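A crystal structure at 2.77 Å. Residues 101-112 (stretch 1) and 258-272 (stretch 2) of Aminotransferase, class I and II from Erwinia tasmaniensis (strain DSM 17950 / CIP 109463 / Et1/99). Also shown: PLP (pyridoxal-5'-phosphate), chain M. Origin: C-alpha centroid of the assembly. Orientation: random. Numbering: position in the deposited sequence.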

ATOM      1  N   VAL A 101      10.346   0.055   1.094  1.00 29.09           N
ATOM      2  CA  VAL A 101      10.755   0.995   0.052  1.00 28.20           C
ATOM      3  C   VAL A 101      10.007   2.313   0.199  1.00 26.93           C
ATOM      4  O   VAL A 101      10.578   3.394   0.004  1.00 23.52           O
ATOM      5  CB  VAL A 101      10.543   0.375  -1.342  1.00 26.36           C
ATOM      6  CG1 VAL A 101      10.924   1.369  -2.433  1.00 19.92           C
ATOM      7  CG2 VAL A 101      11.351  -0.903  -1.478  1.00 36.18           C
ATOM      8  N   THR A 102       8.721   2.248   0.553  1.00 28.57           N
ATOM      9  CA  THR A 102       7.960   3.472   0.774  1.00 27.51           C
ATOM     10  C   THR A 102       8.489   4.253   1.972  1.00 28.25           C
ATOM     11  O   THR A 102       8.460   5.488   1.963  1.00 24.99           O
ATOM     12  CB  THR A 102       6.473   3.153   0.955  1.00 28.79           C
ATOM     13  OG1 THR A 102       5.751   4.362   1.216  1.00 22.19           O
ATOM     14  CG2 THR A 102       6.258   2.176   2.107  1.00 27.72           C
ATOM     15  N   GLY A 103       8.989   3.559   2.998  1.00 23.02           N
ATOM     16  CA  GLY A 103       9.586   4.252   4.126  1.00 26.21           C
ATOM     17  C   GLY A 103      10.867   4.976   3.764  1.00 24.17           C
ATOM     18  O   GLY A 103      11.178   6.022   4.342  1.00 26.61           O
ATOM     19  N   ILE A 104      11.625   4.436   2.809  1.00 27.17           N
ATOM     20  CA  ILE A 104      12.832   5.113   2.346  1.00 22.96           C
ATOM     21  C   ILE A 104      12.472   6.380   1.582  1.00 25.93           C
ATOM     22  O   ILE A 104      13.107   7.428   1.753  1.00 23.58           O
ATOM     23  CB  ILE A 104      13.678   4.153   1.491  1.00 17.98           C
ATOM     24  CG1 ILE A 104      14.145   2.961   2.330  1.00 22.43           C
ATOM     25  CG2 ILE A 104      14.864   4.882   0.879  1.00 21.93           C
ATOM     26  CD1 ILE A 104      14.860   1.893   1.532  1.00 29.60           C
ATOM     27  N   ASN A 105      11.444   6.310   0.734  1.00 23.84           N
ATOM     28  CA  ASN A 105      11.064   7.468  -0.068  1.00 21.77           C
ATOM     29  C   ASN A 105      10.492   8.581   0.801  1.00 26.63           C
ATOM     30  O   ASN A 105      10.875   9.747   0.657  1.00 23.79           O
ATOM     31  CB  ASN A 105      10.067   7.053  -1.149  1.00 16.86           C
ATOM     32  CG  ASN A 105      10.735   6.342  -2.311  1.00 20.81           C
ATOM     33  OD1 ASN A 105      10.995   6.942  -3.353  1.00 27.34           O
ATOM     34  ND2 ASN A 105      11.021   5.057  -2.133  1.00 22.80           N
ATOM     35  N   ILE A 106       9.577   8.240   1.714  1.00 26.07           N
ATOM     36  CA  ILE A 106       8.987   9.251   2.590  1.00 21.80           C
ATOM     37  C   ILE A 106      10.070   9.963   3.388  1.00 23.05           C
ATOM     38  O   ILE A 106      10.039  11.189   3.549  1.00 27.72           O
ATOM     39  CB  ILE A 106       7.937   8.615   3.519  1.00 23.37           C
ATOM     40  CG1 ILE A 106       6.805   7.987   2.709  1.00 23.73           C
ATOM     41  CG2 ILE A 106       7.372   9.656   4.475  1.00 21.52           C
ATOM     42  CD1 ILE A 106       5.925   7.074   3.531  1.00 22.01           C
ATOM     43  N   ALA A 107      11.050   9.208   3.890  1.00 22.18           N
ATOM     44  CA  ALA A 107      12.121   9.808   4.680  1.00 21.16           C
ATOM     45  C   ALA A 107      12.894  10.845   3.873  1.00 22.03           C
ATOM     46  O   ALA A 107      13.243  11.911   4.394  1.00 22.79           O
ATOM     47  CB  ALA A 107      13.061   8.720   5.197  1.00 18.80           C
ATOM     48  N   VAL A 108      13.161  10.558   2.598  1.00 24.33           N
ATOM     49  CA  VAL A 108      13.913  11.497   1.772  1.00 23.81           C
ATOM     50  C   VAL A 108      13.070  12.728   1.452  1.00 27.68           C
ATOM     51  O   VAL A 108      13.567  13.860   1.472  1.00 24.96           O
ATOM     52  CB  VAL A 108      14.412  10.799   0.494  1.00 24.55           C
ATOM     53  CG1 VAL A 108      15.115  11.790  -0.420  1.00 25.59           C
ATOM     54  CG2 VAL A 108      15.345   9.652   0.850  1.00 20.22           C
ATOM     55  N   ARG A 109      11.780  12.531   1.161  1.00 25.69           N
ATOM     56  CA  ARG A 109      10.919  13.662   0.828  1.00 24.07           C
ATOM     57  C   ARG A 109      10.646  14.542   2.043  1.00 32.81           C
ATOM     58  O   ARG A 109      10.396  15.742   1.889  1.00 35.05           O
ATOM     59  CB  ARG A 109       9.597  13.168   0.238  1.00 27.24           C
ATOM     60  CG  ARG A 109       9.731  12.151  -0.882  1.00 25.93           C
ATOM     61  CD  ARG A 109       9.669  12.788  -2.256  1.00 33.20           C
ATOM     62  NE  ARG A 109       9.842  11.789  -3.309  1.00 43.72           N
ATOM     63  CZ  ARG A 109       8.847  11.097  -3.858  1.00 33.45           C
ATOM     64  NH1 ARG A 109       7.598  11.295  -3.462  1.00 26.61           N
ATOM     65  NH2 ARG A 109       9.103  10.209  -4.809  1.00 36.65           N
ATOM     66  N   ALA A 110      10.692  13.972   3.247  1.00 29.44           N
ATOM     67  CA  ALA A 110      10.313  14.694   4.457  1.00 29.54           C
ATOM     68  C   ALA A 110      11.493  15.261   5.231  1.00 26.86           C
ATOM     69  O   ALA A 110      11.342  16.290   5.896  1.00 33.21           O
ATOM     70  CB  ALA A 110       9.505  13.781   5.388  1.00 24.74           C
ATOM     71  N   PHE A 111      12.660  14.621   5.171  1.00 24.76           N
ATOM     72  CA  PHE A 111      13.817  15.034   5.955  1.00 31.10           C
ATOM     73  C   PHE A 111      14.882  15.722   5.112  1.00 32.92           C
ATOM     74  O   PHE A 111      16.005  15.924   5.589  1.00 31.31           O
ATOM     75  CB  PHE A 111      14.417  13.826   6.678  1.00 27.33           C
ATOM     76  CG  PHE A 111      13.440  13.103   7.560  1.00 24.80           C
ATOM     77  CD1 PHE A 111      12.485  13.804   8.280  1.00 30.11           C
ATOM     78  CD2 PHE A 111      13.471  11.722   7.665  1.00 27.24           C
ATOM     79  CE1 PHE A 111      11.583  13.142   9.091  1.00 26.09           C
ATOM     80  CE2 PHE A 111      12.570  11.054   8.475  1.00 31.52           C
ATOM     81  CZ  PHE A 111      11.625  11.765   9.189  1.00 29.28           C
ATOM     82  N   THR A 112      14.561  16.090   3.874  1.00 36.46           N
ATOM     83  CA  THR A 112      15.511  16.728   2.976  1.00 37.99           C
ATOM     84  C   THR A 112      14.784  17.793   2.168  1.00 38.15           C
ATOM     85  O   THR A 112      13.575  17.698   1.937  1.00 36.90           O
ATOM     86  CB  THR A 112      16.170  15.706   2.034  1.00 33.06           C
ATOM     87  OG1 THR A 112      16.486  14.516   2.766  1.00 40.24           O
ATOM     88  CG2 THR A 112      17.449  16.266   1.437  1.00 37.17           C
ATOM     89  N   GLU A 258       9.061  15.518  16.646  1.00 32.50           N
ATOM     90  CA  GLU A 258       8.968  16.431  15.512  1.00 31.78           C
ATOM     91  C   GLU A 258       9.265  15.715  14.201  1.00 34.21           C
ATOM     92  O   GLU A 258       8.605  15.969  13.185  1.00 34.18           O
ATOM     93  CB  GLU A 258       9.919  17.611  15.702  1.00 37.13           C
ATOM     94  CG  GLU A 258       9.715  18.729  14.689  1.00 54.54           C
ATOM     95  CD  GLU A 258      11.016  19.226  14.085  1.00 63.94           C
ATOM     96  OE1 GLU A 258      10.967  19.864  13.012  1.00 68.11           O
ATOM     97  OE2 GLU A 258      12.087  18.975  14.678  1.00 57.53           O
ATOM     98  N   LEU A 259      10.257  14.822  14.198  1.00 33.09           N
ATOM     99  CA  LEU A 259      10.561  14.066  12.989  1.00 32.50           C
ATOM    100  C   LEU A 259       9.439  13.098  12.638  1.00 36.87           C
ATOM    101  O   LEU A 259       9.245  12.777  11.460  1.00 31.10           O
ATOM    102  CB  LEU A 259      11.881  13.313  13.151  1.00 31.77           C
ATOM    103  CG  LEU A 259      13.133  14.171  13.346  1.00 31.56           C
ATOM    104  CD1 LEU A 259      14.374  13.297  13.439  1.00 30.01           C
ATOM    105  CD2 LEU A 259      13.274  15.192  12.227  1.00 25.93           C
ATOM    106  N   ARG A 260       8.693  12.624  13.640  1.00 31.13           N
ATOM    107  CA  ARG A 260       7.572  11.733  13.360  1.00 26.43           C
ATOM    108  C   ARG A 260       6.408  12.493  12.737  1.00 27.45           C
ATOM    109  O   ARG A 260       5.696  11.953  11.884  1.00 27.42           O
ATOM    110  CB  ARG A 260       7.128  11.025  14.640  1.00 32.67           C
ATOM    111  CG  ARG A 260       6.220   9.829  14.395  1.00 31.34           C
ATOM    112  CD  ARG A 260       5.673   9.256  15.695  1.00 26.49           C
ATOM    113  NE  ARG A 260       6.685   9.194  16.745  1.00 32.05           N
ATOM    114  CZ  ARG A 260       6.623   9.881  17.882  1.00 32.24           C
ATOM    115  NH1 ARG A 260       5.589  10.675  18.121  1.00 33.06           N
ATOM    116  NH2 ARG A 260       7.590   9.770  18.783  1.00 40.32           N
ATOM    117  N   ALA A 261       6.198  13.744  13.156  1.00 32.98           N
ATOM    118  CA  ALA A 261       5.136  14.552  12.566  1.00 24.68           C
ATOM    119  C   ALA A 261       5.463  14.920  11.124  1.00 29.96           C
ATOM    120  O   ALA A 261       4.582  14.893  10.258  1.00 33.17           O
ATOM    121  CB  ALA A 261       4.903  15.808  13.407  1.00 18.47           C
ATOM    122  N   ARG A 262       6.723  15.272  10.850  1.00 28.83           N
ATOM    123  CA  ARG A 262       7.132  15.544   9.475  1.00 31.74           C
ATOM    124  C   ARG A 262       7.026  14.299   8.607  1.00 29.21           C
ATOM    125  O   ARG A 262       6.689  14.394   7.422  1.00 28.25           O
ATOM    126  CB  ARG A 262       8.562  16.089   9.451  1.00 33.34           C
ATOM    127  CG  ARG A 262       8.740  17.414  10.175  1.00 44.85           C
ATOM    128  CD  ARG A 262      10.213  17.755  10.357  1.00 47.31           C
ATOM    129  NE  ARG A 262      10.922  17.859   9.085  1.00 55.46           N
ATOM    130  CZ  ARG A 262      12.227  18.090   8.973  1.00 53.09           C
ATOM    131  NH1 ARG A 262      12.971  18.241  10.061  1.00 52.32           N
ATOM    132  NH2 ARG A 262      12.788  18.170   7.774  1.00 48.42           N
ATOM    133  N   PHE A 263       7.305  13.125   9.180  1.00 28.08           N
ATOM    134  CA  PHE A 263       7.190  11.879   8.431  1.00 23.37           C
ATOM    135  C   PHE A 263       5.734  11.568   8.110  1.00 27.74           C
ATOM    136  O   PHE A 263       5.392  11.263   6.960  1.00 26.27           O
ATOM    137  CB  PHE A 263       7.828  10.740   9.228  1.00 22.82           C
ATOM    138  CG  PHE A 263       7.902   9.435   8.485  1.00 26.59           C
ATOM    139  CD1 PHE A 263       8.985   9.146   7.672  1.00 25.91           C
ATOM    140  CD2 PHE A 263       6.898   8.489   8.613  1.00 22.42           C
ATOM    141  CE1 PHE A 263       9.060   7.944   6.992  1.00 22.92           C
ATOM    142  CE2 PHE A 263       6.966   7.287   7.937  1.00 18.28           C
ATOM    143  CZ  PHE A 263       8.049   7.014   7.126  1.00 24.14           C
ATOM    144  N   ASN A 264       4.857  11.647   9.116  1.00 23.50           N
ATOM    145  CA  ASN A 264       3.449  11.324   8.905  1.00 23.40           C
ATOM    146  C   ASN A 264       2.774  12.314   7.964  1.00 30.62           C
ATOM    147  O   ASN A 264       1.880  11.928   7.201  1.00 26.70           O
ATOM    148  CB  ASN A 264       2.717  11.282  10.246  1.00 15.00           C
ATOM    149  CG  ASN A 264       3.170  10.130  11.121  1.00 21.78           C
ATOM    150  OD1 ASN A 264       3.502   9.053  10.624  1.00 29.79           O
ATOM    151  ND2 ASN A 264       3.185  10.349  12.430  1.00 21.24           N
ATOM    152  N   ARG A 265       3.179  13.585   8.002  1.00 34.19           N
ATOM    153  CA  ARG A 265       2.595  14.573   7.100  1.00 35.05           C
ATOM    154  C   ARG A 265       2.962  14.279   5.650  1.00 32.57           C
ATOM    155  O   ARG A 265       2.144  14.475   4.743  1.00 29.84           O
ATOM    156  CB  ARG A 265       3.044  15.978   7.504  1.00 26.11           C
ATOM    157  CG  ARG A 265       2.467  17.094   6.651  1.00 33.99           C
ATOM    158  CD  ARG A 265       2.557  18.448   7.350  1.00 41.31           C
ATOM    159  NE  ARG A 265       3.933  18.865   7.608  1.00 46.34           N
ATOM    160  CZ  ARG A 265       4.538  18.769   8.788  1.00 41.71           C
ATOM    161  NH1 ARG A 265       3.890  18.269   9.832  1.00 39.20           N
ATOM    162  NH2 ARG A 265       5.793  19.177   8.927  1.00 36.78           N
ATOM    163  N   MET A 266       4.186  13.801   5.412  1.00 29.28           N
ATOM    164  CA  MET A 266       4.588  13.418   4.063  1.00 25.44           C
ATOM    165  C   MET A 266       3.909  12.127   3.624  1.00 29.46           C
ATOM    166  O   MET A 266       3.698  11.912   2.424  1.00 29.87           O
ATOM    167  CB  MET A 266       6.109  13.274   3.999  1.00 27.84           C
ATOM    168  CG  MET A 266       6.664  12.906   2.632  1.00 31.75           C
ATOM    169  SD  MET A 266       6.347  14.167   1.383  1.00 38.23           S
ATOM    170  CE  MET A 266       7.108  15.595   2.151  1.00 23.41           C
ATOM    171  N   ARG A 267       3.548  11.267   4.577  1.00 31.84           N
ATOM    172  CA  ARG A 267       2.953   9.976   4.256  1.00 28.89           C
ATOM    173  C   ARG A 267       1.452  10.074   4.010  1.00 29.96           C
ATOM    174  O   ARG A 267       0.914   9.317   3.193  1.00 26.72           O
ATOM    175  CB  ARG A 267       3.243   8.985   5.390  1.00 22.68           C
ATOM    176  CG  ARG A 267       2.737   7.564   5.168  1.00 23.98           C
ATOM    177  CD  ARG A 267       1.362   7.335   5.781  1.00 16.44           C
ATOM    178  NE  ARG A 267       0.946   5.942   5.666  1.00 16.52           N
ATOM    179  CZ  ARG A 267       1.123   5.033   6.617  1.00 17.65           C
ATOM    180  NH1 ARG A 267       0.719   3.785   6.429  1.00 20.11           N
ATOM    181  NH2 ARG A 267       1.704   5.374   7.760  1.00 14.98           N
ATOM    182  N   LYS A 268       0.774  10.996   4.690  1.00 37.81           N
ATOM    183  CA  LYS A 268      -0.685  11.004   4.731  1.00 32.71           C
ATOM    184  C   LYS A 268      -1.282  11.179   3.339  1.00 37.48           C
ATOM    185  O   LYS A 268      -0.841  12.027   2.559  1.00 42.52           O
ATOM    186  CB  LYS A 268      -1.166  12.118   5.659  1.00 25.52           C
ATOM    187  CG  LYS A 268      -2.668  12.167   5.866  1.00 35.32           C
ATOM    188  CD  LYS A 268      -3.015  13.075   7.036  1.00 42.81           C
ATOM    189  CE  LYS A 268      -2.348  14.435   6.892  1.00 50.29           C
ATOM    190  NZ  LYS A 268      -2.500  15.267   8.118  1.00 43.20           N
ATOM    191  N   GLY A 269      -2.286  10.358   3.031  1.00 33.78           N
ATOM    192  CA  GLY A 269      -2.979  10.428   1.760  1.00 26.98           C
ATOM    193  C   GLY A 269      -2.238   9.760   0.621  1.00 31.05           C
ATOM    194  O   GLY A 269      -2.838   9.058  -0.197  1.00 27.56           O
ATOM    195  N   MET A 270      -0.922   9.970   0.564  1.00 36.76           N
ATOM    196  CA  MET A 270      -0.129   9.451  -0.543  1.00 29.24           C
ATOM    197  C   MET A 270       0.175   7.965  -0.373  1.00 28.68           C
ATOM    198  O   MET A 270       0.192   7.218  -1.358  1.00 29.46           O
ATOM    199  CB  MET A 270       1.166  10.252  -0.667  1.00 32.92           C
ATOM    200  CG  MET A 270       1.871  10.093  -1.997  1.00 40.17           C
ATOM    201  SD  MET A 270       0.918  10.744  -3.380  1.00 50.63           S
ATOM    202  CE  MET A 270       2.075  10.496  -4.724  1.00 37.01           C
ATOM    203  N   VAL A 271       0.412   7.522   0.854  1.00 23.89           N
ATOM    204  CA  VAL A 271       0.753   6.134   1.152  1.00 21.09           C
ATOM    205  C   VAL A 271      -0.414   5.518   1.918  1.00 24.10           C
ATOM    206  O   VAL A 271      -0.806   6.048   2.966  1.00 28.08           O
ATOM    207  CB  VAL A 271       2.058   6.034   1.957  1.00 23.75           C
ATOM    208  CG1 VAL A 271       2.431   4.579   2.189  1.00 26.52           C
ATOM    209  CG2 VAL A 271       3.175   6.771   1.240  1.00 28.10           C
ATOM    210  N   PRO A 272      -0.987   4.417   1.449  1.00 20.02           N
ATOM    211  CA  PRO A 272      -2.176   3.848   2.090  1.00 28.24           C
ATOM    212  C   PRO A 272      -1.816   3.104   3.372  1.00 27.69           C
ATOM    213  O   PRO A 272      -0.653   2.988   3.755  1.00 27.62           O
ATOM    214  CB  PRO A 272      -2.714   2.892   1.023  1.00 27.90           C
ATOM    215  CG  PRO A 272      -1.496   2.458   0.281  1.00 25.57           C
ATOM    216  CD  PRO A 272      -0.584   3.658   0.252  1.00 27.49           C
TER
HETATM  217  N1  PLP M 401      15.186  -3.067   2.185  1.00 34.00           N
HETATM  218  C2  PLP M 401      16.221  -3.870   1.750  1.00 34.69           C
HETATM  219  C2A PLP M 401      17.643  -3.482   2.034  1.00 34.89           C
HETATM  220  C3  PLP M 401      15.949  -5.041   1.052  1.00 36.53           C
HETATM  221  O3  PLP M 401      16.976  -5.838   0.621  1.00 36.52           O
HETATM  222  C4  PLP M 401      14.631  -5.402   0.791  1.00 42.98           C
HETATM  223  C4A PLP M 401      14.324  -6.744   0.196  1.00 41.52           C
HETATM  224  C5  PLP M 401      13.593  -4.587   1.229  1.00 44.62           C
HETATM  225  C6  PLP M 401      13.876  -3.420   1.928  1.00 39.34           C
HETATM  226  C5A PLP M 401      12.164  -4.989   0.940  1.00 45.84           C
HETATM  227  O4P PLP M 401      11.307  -3.870   0.968  1.00 42.80           O
HETATM  228  P   PLP M 401       9.802  -4.012   0.415  1.00 47.94           P
HETATM  229  O1P PLP M 401       9.828  -4.660  -0.950  1.00 46.57           O
HETATM  230  O2P PLP M 401       9.159  -2.648   0.313  1.00 41.25           O
HETATM  231  O3P PLP M 401       9.018  -4.874   1.375  1.00 44.89           O

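Helices that cross at a steep angle cannot zip together along their length; they meet through a few well-placed side chains, and the loop that follows one of them often extends the contact. The pairing of the helix that begins the first stretch with the helix of the second in this aminotransferase illustrates the principle. The axes approach to 8.7 Å with 111° between their N-to-C directions, and residues at least 148 positions apart in sequence bury 614 Å² between them.

The first turn of stretch 1 faces two ways. Val101 makes no contact with stretch 2; its backbone N instead donates a hydrogen bond to O2P of the PLP phosphate at 3.1 Å, with a nearly linear angle of 175°. One residue on, Thr102 points toward the other stretch and meets the segment beyond the second helix, its OG1 lying 3.5 Å from Val271 CG1. The hydroxyl finds its hydrogen bond elsewhere in the structure, so this approach is simply one of packing. At Gly103 the backbone itself meets Phe263: Gly103 O lies at the edge of the ring, 3.9 Å from Phe263 CE1.

Ile106 has more of its surface covered by the other stretch than any other residue. Its CG2 methyl sits over the face of the Phe263 ring, 3.7 Å from the ring centroid and 20° off the normal, a geometry that qualifies as a CH-pi contact. The same methyl lies 3.8 Å from Met266 CG, while CD1 lies 3.6 Å from Arg267 CG and 3.6 Å from Val271 CG2. One branched side chain thus touches both the second helix and the loop after it. The loop is tied back to the helix end: Arg267 NE donates to Val271 O at 3.2 Å, and Arg267 NH1 to Pro272 O at 3.1 Å.

Ala107 helps to complete the pocket for Phe263, a knob seated among Gly103, Ile106, Ala107 and Phe111. Here the small side chain stays at a distance, with Ala107 CB 4.5 Å from Phe263 CE1. Arg109 contributes its near end: CB is 3.6 Å from Met266 SD and the backbone O is 3.3 Å from Met266 CE, whereas the rest of the side chain leads away.

At Ala110 the backbones come close, its CA only 5.8 Å from that of Phe263. A methyl suffices to fill the gap, and CB packs 3.7 Å from Met266 CB. The carbonyl is used as well: Arg262 NH2 donates to Ala110 O at 3.0 Å, the sole hydrogen bond between the stretches and a weak one, its angle being 134°.

Phe111 closes the contact. Its CA-to-CB bond points sideways, but the ring comes nearer, placing CZ 3.9 Å from Phe263 CB and CE1 4.1 Å from Leu259 CB. Leu259 O meets the ring edge, 3.3 Å from Phe111 CE1, and Phe111 CD1 lies over one face of the Arg262 guanidinium. Thr112 then turns away.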